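Local coordinates for protein orotate phosphoribosyltransferase (Aeropyrum pernix, PDB 2YZK) that probably catalyses the magnesium-dependent transfer of a ribosyl phosphate group from 5-phosphoribose 1-diphosphate to orotate, giving orotidine monophosphate in de novo pyrimidine biosynthesis, at residues D114-G119 against L142-E147. Residues are numbered along the deposited sequence; the frame is centred on the assembly and turned at random.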
loop_
_atom_site.group_PDB
_atom_site.type_symbol
_atom_site.label_atom_id
_atom_site.label_comp_id
_atom_site.label_asym_id
_atom_site.label_seq_id
_atom_site.Cartn_x
_atom_site.Cartn_y
_atom_site.Cartn_z
ATOM N N ASP A 114 -9.266 0.945 -5.247
ATOM C CA ASP A 114 -9.888 -0.348 -5.452
ATOM C C ASP A 114 -11.358 -0.253 -5.839
ATOM O O ASP A 114 -11.772 -0.855 -6.826
ATOM C CB ASP A 114 -9.673 -1.270 -4.232
ATOM C CG ASP A 114 -10.245 -0.715 -2.932
ATOM O OD1 ASP A 114 -10.599 0.482 -2.851
ATOM O OD2 ASP A 114 -10.318 -1.508 -1.967
ATOM N N VAL A 115 -12.129 0.540 -5.101
ATOM C CA VAL A 115 -13.557 0.687 -5.374
ATOM C C VAL A 115 -14.003 2.148 -5.410
ATOM O O VAL A 115 -13.685 2.926 -4.506
ATOM C CB VAL A 115 -14.397 -0.056 -4.296
ATOM C CG1 VAL A 115 -15.879 0.133 -4.559
ATOM C CG2 VAL A 115 -14.046 -1.529 -4.292
ATOM N N ALA A 116 -14.739 2.515 -6.455
ATOM C CA ALA A 116 -15.250 3.876 -6.583
ATOM C C ALA A 116 -16.660 3.899 -6.002
ATOM O O ALA A 116 -17.539 3.159 -6.447
ATOM C CB ALA A 116 -15.278 4.302 -8.053
ATOM N N THR A 117 -16.863 4.735 -4.992
ATOM C CA THR A 117 -18.166 4.855 -4.359
ATOM C C THR A 117 -18.788 6.178 -4.794
ATOM O O THR A 117 -19.402 6.250 -5.855
ATOM C CB THR A 117 -18.043 4.790 -2.817
ATOM O OG1 THR A 117 -17.199 5.848 -2.350
ATOM C CG2 THR A 117 -17.441 3.457 -2.390
ATOM N N THR A 118 -18.614 7.226 -3.999
ATOM C CA THR A 118 -19.168 8.529 -4.348
ATOM C C THR A 118 -18.218 9.295 -5.267
ATOM O O THR A 118 -18.624 10.219 -5.967
ATOM C CB THR A 118 -19.421 9.386 -3.092
ATOM O OG1 THR A 118 -18.186 9.589 -2.396
ATOM C CG2 THR A 118 -20.411 8.695 -2.171
ATOM N N GLY A 119 -16.950 8.898 -5.250
ATOM C CA GLY A 119 -15.954 9.553 -6.074
ATOM C C GLY A 119 -15.216 10.659 -5.344
ATOM O O GLY A 119 -14.193 11.147 -5.827
ATOM N N LEU A 142 -10.979 -1.046 -9.703
ATOM C CA LEU A 142 -11.348 -2.422 -10.003
ATOM C C LEU A 142 -12.858 -2.507 -10.154
ATOM O O LEU A 142 -13.368 -3.077 -11.122
ATOM C CB LEU A 142 -10.901 -3.355 -8.874
ATOM C CG LEU A 142 -9.427 -3.753 -8.862
ATOM C CD1 LEU A 142 -9.102 -4.431 -7.536
ATOM C CD2 LEU A 142 -9.137 -4.681 -10.043
ATOM N N VAL A 143 -13.566 -1.924 -9.195
ATOM C CA VAL A 143 -15.021 -1.941 -9.204
ATOM C C VAL A 143 -15.650 -0.571 -8.995
ATOM O O VAL A 143 -15.305 0.156 -8.062
ATOM C CB VAL A 143 -15.574 -2.895 -8.114
ATOM C CG1 VAL A 143 -17.096 -2.795 -8.053
ATOM C CG2 VAL A 143 -15.159 -4.324 -8.416
ATOM N N ASP A 144 -16.572 -0.215 -9.881
ATOM C CA ASP A 144 -17.280 1.051 -9.759
ATOM C C ASP A 144 -18.680 0.690 -9.275
ATOM O O ASP A 144 -19.379 -0.094 -9.916
ATOM C CB ASP A 144 -17.338 1.767 -11.113
ATOM C CG ASP A 144 -18.169 3.044 -11.073
ATOM O OD1 ASP A 144 -18.455 3.543 -9.963
ATOM O OD2 ASP A 144 -18.526 3.556 -12.158
ATOM N N ARG A 145 -19.083 1.240 -8.135
ATOM C CA ARG A 145 -20.403 0.940 -7.606
ATOM C C ARG A 145 -21.492 1.508 -8.505
ATOM O O ARG A 145 -22.650 1.097 -8.422
ATOM C CB ARG A 145 -20.556 1.500 -6.191
ATOM C CG ARG A 145 -19.699 0.803 -5.140
ATOM C CD ARG A 145 -20.124 1.250 -3.749
ATOM N NE ARG A 145 -21.536 0.946 -3.531
ATOM C CZ ARG A 145 -21.993 -0.219 -3.081
ATOM N NH1 ARG A 145 -21.150 -1.198 -2.779
ATOM N NH2 ARG A 145 -23.298 -0.416 -2.962
ATOM N N GLY A 146 -21.112 2.444 -9.371
ATOM C CA GLY A 146 -22.071 3.059 -10.272
ATOM C C GLY A 146 -23.056 3.909 -9.501
ATOM O O GLY A 146 -24.261 3.915 -9.784
ATOM N N GLU A 147 -22.540 4.642 -8.523
ATOM C CA GLU A 147 -23.382 5.486 -7.692
ATOM C C GLU A 147 -22.950 6.950 -7.666
ATOM O O GLU A 147 -22.885 7.583 -6.608
ATOM C CB GLU A 147 -23.452 4.885 -6.281
ATOM C CG GLU A 147 -24.099 3.491 -6.303
ATOM C CD GLU A 147 -24.042 2.749 -4.976
ATOM O OE1 GLU A 147 -23.350 3.212 -4.049
ATOM O OE2 GLU A 147 -24.689 1.683 -4.870
HETATM O O HOH W 1 -19.873 5.196 -8.277
#
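This contact holds most of the segment predicted to bind 5-phosphoribose 1-diphosphate, as in type I phosphoribosyltransferases; here Val115 and Ala116 pair in parallel with Val143 and Asp144 and bring Thr117 beside Arg145, the two residues predicted to bind orotate. Asp114 O takes two amides, Val143 N at 3.2 Å and Leu142 N, so one carbonyl is gripped by two N-H groups. Ala116 N then donates to Val143 O (2.9 Å), and Arg145 N to Ala116 O (3.0 Å). Beyond this pairing Arg145 turns toward the opposite segment: with CG anti to its own carbonyl carbon (chi1 -69°), its aliphatic part runs past Val115 CG1 and sets CD 3.7 Å from Thr117 CG2. A bend at chi3 (58°) then delivers the guanidinium to Glu147, gripped side-on: NE meets OE1 at 2.9 Å within the guanidinium plane, though from above the carboxylate, while NH2 reaches OE2. An alanine in place of Arg145 would probably leave Glu147 without this two-pronged mate and open a gap beside Thr117 CG2. Asp144 OD1 accepts from Gly146 N (2.9 Å), closing an Asx turn, and a water donates to that same oxygen and to Thr117 O, 2.7 Å from the latter, and accepts from Glu147 N, tying the two loops where direct backbone pairing has ended. Glu147 OE1 also salt-bridges Arg23. The strand 164-165 bonds to the far edge of 143-144, Leu160 of strand 159-162 lies against Ala116 and Asp144, and Val143 and Arg145 rest on helix 166-172; Gly119 leads into helix 120-131.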